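Local coordinates for protein ribonuclease mar1, putative (Trypanosoma cruzi, PDB 1YZV) that is of unproven function but belongs to the isochorismatase superfamily and is named a putative ribonuclease mar1, at residues R11-Y16 / V110-L115; V138-D143 / C168-S173. One frame throughout, in Å; residues are numbered along the deposited sequence.

Interaction 1. Residues R11-Y16 / V110-L115; sequences RLLKHY and VEQVVL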
loop_
_atom_site.group_PDB
_atom_site.type_symbol
_atom_site.label_atom_id
_atom_site.label_comp_id
_atom_site.label_asym_id
_atom_site.label_seq_id
_atom_site.Cartn_x
_atom_site.Cartn_y
_atom_site.Cartn_z
ATOM N N ARG A 11 12.532 -0.694 -14.246
ATOM C CA ARG A 11 11.455 -0.349 -13.361
ATOM C C ARG A 11 11.073 1.133 -13.349
ATOM O O ARG A 11 9.911 1.444 -13.273
ATOM C CB ARG A 11 11.659 -0.900 -11.956
ATOM C CG ARG A 11 12.752 -0.361 -11.238
ATOM C CD ARG A 11 12.867 -1.123 -9.951
ATOM N NE ARG A 11 13.257 -2.522 -10.150
ATOM C CZ ARG A 11 12.440 -3.570 -10.041
ATOM N NH1 ARG A 11 11.168 -3.442 -9.677
ATOM N NH2 ARG A 11 12.946 -4.773 -10.197
ATOM N N LEU A 12 12.032 2.015 -13.589
ATOM C CA LEU A 12 11.782 3.436 -13.673
ATOM C C LEU A 12 11.796 3.828 -15.141
ATOM O O LEU A 12 12.161 3.008 -15.997
ATOM C CB LEU A 12 12.872 4.184 -12.924
ATOM C CG LEU A 12 12.927 3.957 -11.398
ATOM C CD1 LEU A 12 14.139 4.623 -10.855
ATOM C CD2 LEU A 12 11.660 4.425 -10.727
ATOM N N LEU A 13 11.450 5.088 -15.428
ATOM C CA LEU A 13 11.563 5.614 -16.786
ATOM C C LEU A 13 13.014 5.454 -17.242
ATOM O O LEU A 13 13.936 5.557 -16.443
ATOM C CB LEU A 13 11.194 7.093 -16.816
ATOM C CG LEU A 13 9.720 7.414 -16.586
ATOM C CD1 LEU A 13 9.580 8.877 -16.237
ATOM C CD2 LEU A 13 8.888 7.058 -17.813
ATOM N N LYS A 14 13.189 5.098 -18.499
ATOM C CA LYS A 14 14.499 5.085 -19.142
ATOM C C LYS A 14 14.934 6.525 -19.417
ATOM O O LYS A 14 14.103 7.486 -19.453
ATOM C CB LYS A 14 14.442 4.321 -20.465
ATOM C CG LYS A 14 14.182 2.809 -20.297
ATOM C CD LYS A 14 14.213 2.052 -21.621
ATOM C CE LYS A 14 14.010 0.549 -21.412
ATOM N NZ LYS A 14 13.782 -0.189 -22.704
ATOM N N HIS A 15 16.239 6.671 -19.606
ATOM C CA HIS A 15 16.829 7.924 -19.985
ATOM C C HIS A 15 16.206 8.382 -21.297
ATOM O O HIS A 15 15.897 7.543 -22.176
ATOM C CB HIS A 15 18.350 7.768 -20.143
ATOM C CG HIS A 15 19.053 9.062 -20.329
ATOM N ND1 HIS A 15 19.093 9.715 -21.546
ATOM C CD2 HIS A 15 19.693 9.863 -19.447
ATOM C CE1 HIS A 15 19.728 10.866 -21.399
ATOM N NE2 HIS A 15 20.056 11.000 -20.124
ATOM N N TYR A 16 16.000 9.698 -21.409
ATOM C CA TYR A 16 15.291 10.251 -22.527
ATOM C C TYR A 16 15.847 9.867 -23.888
ATOM O O TYR A 16 15.082 9.863 -24.878
ATOM C CB TYR A 16 15.157 11.774 -22.440
ATOM C CG TYR A 16 16.448 12.557 -22.527
ATOM C CD1 TYR A 16 17.038 12.840 -23.759
ATOM C CD2 TYR A 16 17.047 13.065 -21.381
ATOM C CE1 TYR A 16 18.249 13.549 -23.853
ATOM C CE2 TYR A 16 18.226 13.818 -21.456
ATOM C CZ TYR A 16 18.802 14.103 -22.716
ATOM O OH TYR A 16 20.004 14.801 -22.774
ATOM N N VAL A 110 8.041 4.853 -28.931
ATOM C CA VAL A 110 7.341 5.526 -27.832
ATOM C C VAL A 110 7.022 4.496 -26.755
ATOM O O VAL A 110 5.988 3.836 -26.782
ATOM C CB VAL A 110 6.048 6.236 -28.277
ATOM C CG1 VAL A 110 5.475 7.030 -27.103
ATOM C CG2 VAL A 110 6.317 7.155 -29.452
ATOM N N GLU A 111 7.985 4.280 -25.882
ATOM C CA GLU A 111 7.925 3.193 -24.926
ATOM C C GLU A 111 7.287 3.571 -23.605
ATOM O O GLU A 111 6.853 2.684 -22.872
ATOM C CB GLU A 111 9.325 2.669 -24.615
ATOM C CG GLU A 111 9.956 1.857 -25.725
ATOM C CD GLU A 111 11.383 1.375 -25.369
ATOM O OE1 GLU A 111 11.695 1.218 -24.156
ATOM O OE2 GLU A 111 12.168 1.149 -26.317
ATOM N N GLN A 112 7.274 4.864 -23.286
ATOM C CA GLN A 112 6.876 5.342 -21.968
ATOM C C GLN A 112 6.103 6.647 -22.030
ATOM O O GLN A 112 6.328 7.477 -22.894
ATOM C CB GLN A 112 8.081 5.432 -21.043
ATOM C CG GLN A 112 9.121 6.475 -21.478
ATOM C CD GLN A 112 10.482 6.267 -20.850
ATOM O OE1 GLN A 112 10.816 5.172 -20.337
ATOM N NE2 GLN A 112 11.294 7.349 -20.858
ATOM N N VAL A 113 5.084 6.729 -21.173
ATOM C CA VAL A 113 4.144 7.848 -21.137
ATOM C C VAL A 113 4.139 8.362 -19.724
ATOM O O VAL A 113 4.104 7.560 -18.760
ATOM C CB VAL A 113 2.736 7.360 -21.556
ATOM C CG1 VAL A 113 1.661 8.412 -21.223
ATOM C CG2 VAL A 113 2.729 6.921 -23.121
ATOM N N VAL A 114 4.302 9.669 -19.609
ATOM C CA VAL A 114 4.120 10.398 -18.384
ATOM C C VAL A 114 2.713 10.983 -18.444
ATOM O O VAL A 114 2.389 11.785 -19.339
ATOM C CB VAL A 114 5.176 11.509 -18.237
ATOM C CG1 VAL A 114 4.869 12.421 -17.064
ATOM C CG2 VAL A 114 6.565 10.883 -18.101
ATOM N N LEU A 115 1.888 10.608 -17.471
ATOM C CA LEU A 115 0.436 10.873 -17.502
ATOM C C LEU A 115 -0.015 11.663 -16.273
ATOM O O LEU A 115 0.318 11.311 -15.135
ATOM C CB LEU A 115 -0.335 9.556 -17.568
ATOM C CG LEU A 115 -1.880 9.514 -17.427
ATOM C CD1 LEU A 115 -2.569 10.333 -18.561
ATOM C CD2 LEU A 115 -2.362 8.026 -17.455
#

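Interaction 2. Residues V138-D143 / C168-S173; sequences VVIAVD and CYISTS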
loop_
_atom_site.group_PDB
_atom_site.type_symbol
_atom_site.label_atom_id
_atom_site.label_comp_id
_atom_site.label_asym_id
_atom_site.label_seq_id
_atom_site.Cartn_x
_atom_site.Cartn_y
_atom_site.Cartn_z
ATOM N N VAL A 138 3.843 3.308 -18.051
ATOM C CA VAL A 138 3.096 4.535 -17.760
ATOM C C VAL A 138 3.356 5.003 -16.321
ATOM O O VAL A 138 3.358 4.205 -15.377
ATOM C CB VAL A 138 1.569 4.419 -18.142
ATOM C CG1 VAL A 138 0.940 3.203 -17.625
ATOM C CG2 VAL A 138 0.775 5.657 -17.710
ATOM N N VAL A 139 3.735 6.273 -16.181
ATOM C CA VAL A 139 4.075 6.843 -14.886
ATOM C C VAL A 139 3.134 7.977 -14.618
ATOM O O VAL A 139 2.972 8.870 -15.485
ATOM C CB VAL A 139 5.539 7.330 -14.874
ATOM C CG1 VAL A 139 5.958 7.777 -13.446
ATOM C CG2 VAL A 139 6.392 6.211 -15.340
ATOM N N ILE A 140 2.388 7.848 -13.532
ATOM C CA ILE A 140 1.434 8.856 -13.139
ATOM C C ILE A 140 2.228 9.946 -12.359
ATOM O O ILE A 140 2.896 9.638 -11.386
ATOM C CB ILE A 140 0.301 8.262 -12.262
ATOM C CG1 ILE A 140 -0.311 7.007 -12.880
ATOM C CG2 ILE A 140 -0.755 9.295 -11.936
ATOM C CD1 ILE A 140 -0.908 7.220 -14.200
ATOM N N ALA A 141 2.036 11.220 -12.709
ATOM C CA ALA A 141 2.577 12.316 -11.888
ATOM C C ALA A 141 1.498 12.739 -10.924
ATOM O O ALA A 141 0.654 13.575 -11.260
ATOM C CB ALA A 141 3.009 13.499 -12.754
ATOM N N VAL A 142 1.490 12.146 -9.742
ATOM C CA VAL A 142 0.380 12.359 -8.812
ATOM C C VAL A 142 0.129 13.818 -8.436
ATOM O O VAL A 142 -1.030 14.226 -8.176
ATOM C CB VAL A 142 0.524 11.441 -7.525
ATOM C CG1 VAL A 142 1.727 11.776 -6.671
ATOM C CG2 VAL A 142 -0.767 11.468 -6.649
ATOM N N ASP A 143 1.214 14.594 -8.336
ATOM C CA ASP A 143 1.141 16.028 -7.994
ATOM C C ASP A 143 0.479 16.886 -9.067
ATOM O O ASP A 143 0.048 17.998 -8.759
ATOM C CB ASP A 143 2.534 16.639 -7.590
ATOM C CG ASP A 143 3.644 16.487 -8.675
ATOM O OD1 ASP A 143 3.721 15.419 -9.307
ATOM O OD2 ASP A 143 4.520 17.407 -8.808
ATOM N N CYS A 168 2.910 0.166 -14.684
ATOM C CA CYS A 168 2.328 1.431 -14.309
ATOM C C CYS A 168 2.760 1.707 -12.882
ATOM O O CYS A 168 2.538 0.885 -12.009
ATOM C CB CYS A 168 0.815 1.355 -14.336
ATOM S SG CYS A 168 -0.020 2.789 -13.631
ATOM N N TYR A 169 3.431 2.828 -12.661
ATOM C CA TYR A 169 3.640 3.298 -11.294
ATOM C C TYR A 169 3.405 4.783 -11.082
ATOM O O TYR A 169 3.165 5.558 -12.029
ATOM C CB TYR A 169 5.025 2.960 -10.853
ATOM C CG TYR A 169 6.069 3.700 -11.600
ATOM C CD1 TYR A 169 6.647 3.133 -12.732
ATOM C CD2 TYR A 169 6.728 4.819 -11.005
ATOM C CE1 TYR A 169 7.675 3.785 -13.391
ATOM C CE2 TYR A 169 7.756 5.477 -11.651
ATOM C CZ TYR A 169 8.189 4.998 -12.896
ATOM O OH TYR A 169 9.292 5.582 -13.537
ATOM N N ILE A 170 3.362 5.154 -9.816
ATOM C CA ILE A 170 2.996 6.517 -9.453
ATOM C C ILE A 170 4.228 7.201 -8.913
ATOM O O ILE A 170 4.895 6.690 -7.968
ATOM C CB ILE A 170 1.909 6.539 -8.352
ATOM C CG1 ILE A 170 0.736 5.674 -8.769
ATOM C CG2 ILE A 170 1.537 7.977 -8.004
ATOM C CD1 ILE A 170 0.038 6.190 -9.814
ATOM N N SER A 171 4.475 8.381 -9.448
ATOM C CA SER A 171 5.637 9.187 -9.062
ATOM C C SER A 171 5.214 10.654 -8.976
ATOM O O SER A 171 4.018 10.958 -8.835
ATOM C CB SER A 171 6.791 8.949 -10.064
ATOM O OG SER A 171 8.032 9.439 -9.585
ATOM N N THR A 172 6.191 11.537 -8.804
ATOM C CA THR A 172 5.927 12.995 -8.798
ATOM C C THR A 172 6.712 13.640 -9.924
ATOM O O THR A 172 7.750 13.136 -10.311
ATOM C CB THR A 172 6.286 13.657 -7.445
ATOM O OG1 THR A 172 7.651 13.396 -7.141
ATOM C CG2 THR A 172 5.400 13.134 -6.328
ATOM N N SER A 173 6.299 14.844 -10.341
ATOM C CA SER A 173 6.949 15.529 -11.472
ATOM C C SER A 173 8.458 15.737 -11.281
ATOM O O SER A 173 9.265 15.514 -12.211
ATOM C CB SER A 173 6.212 16.853 -11.784
ATOM O OG SER A 173 6.270 17.800 -10.683
#

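Interaction 1. Residues R11-Y16 / V110-L115
Gln112 reaches Lys14 with its CG set between the backbone N and the carbonyl carbon (chi1 65°) and CD carried onward in an extended chain, while Lys14 turns its CG away from the carbonyl carbon (chi1 -67°) and runs fully extended to Glu111. The contact pins the loop ahead of strand 20-26 to the start of strand 110-118, an inner strand of the parallel sheet in this alpha/beta isochorismatase-type fold. The Gln112 carboxamide pairs with both backbone polar groups of Lys14, OE1 accepting and NE2 donating. Its OE1 accepts from Lys14 N at 3.0 Å, with the N-H in the carbonyl plane and on a lone pair. Its NE2 donates to Lys14 O at 3.1 Å in a nearly straight bond (171°) that lies in the amide plane. NE2 also bonds to Thr21 OG1, a third bond that helps to fix the rotation of the amide. Leu13 covers this buried polar group: its CD2 lies 3.5 Å from Gln112 CD and also touches CB and CG. The other branch, CD1, meets Val114 CG2 at 4.1 Å, the two side chains crossing at about a right angle, and Ile176 of helix 173-181 packs on both residues. On the partly exposed side, Lys14 NZ forms a salt bridge of 2.9 Å with Glu111 OE1, on that oxygen's syn lone pair.

Interaction 2. Residues V138-D143 / C168-S173
Asp143 and Ser173 meet through a carboxylate that receives both the backbone N-H and the hydroxyl of the serine. Ser173 N donates to Asp143 OD1 at 2.8 Å, reaching its syn side 17° out of the carboxylate plane, and Ser173 OG donates to Asp143 OD2 at 2.6 Å on the syn lone pair. His200 NE2 also bonds to OD2, and Arg48 NH1 to Ser173 OG, so this buried acid lies in a polar network. Thr172 is the N-cap residue of helix 173-181. Behind this corner the segments form neighbouring parallel strands of a beta-alpha-beta unit, connected through helix 150-161. The register is evident from Ile140, whose N donates to Tyr169 O at 2.8 Å and whose O accepts from Ser171 N at 2.8 Å; Val142 N extends the ladder to Ser171 O. On the sheet face carrying Val139 and Tyr169, chi1 of 67° sets Tyr169 CG between the backbone N and the carbonyl carbon, and the ring leans over toward Val139. Val139 CG1 lies over one face, 3.4 Å from Tyr169 CE2, while Val139 CG2 comes within 3.3 Å of Tyr169 CZ. Gln179 OE1 bonds to Tyr169 OH, tying the ring to helix 173-181.

From the N terminus, the loop 11-16 is first met again at strand 110-118, so interaction 1 closes a long loop that takes in strands 20-26, 61-68 and 87-91. Interaction 2 opens only afterwards and closes a short crossover through helix 150-161; the two are in series, neither nested nor crossed. They nevertheless join in space, since strands 110-118 and 137-146 are neighbours: probable backbone hydrogen bonds link Leu115 N to Val139 O and Val113 O to Val139 N. Tyr169 OH also bonds to Leu13 N, tying the N-terminal loop to strand 168-171, outermost within this chain. Both contacts touch the second subunit, through Arg11 to its Asp166 and through Thr172 to its Asp152.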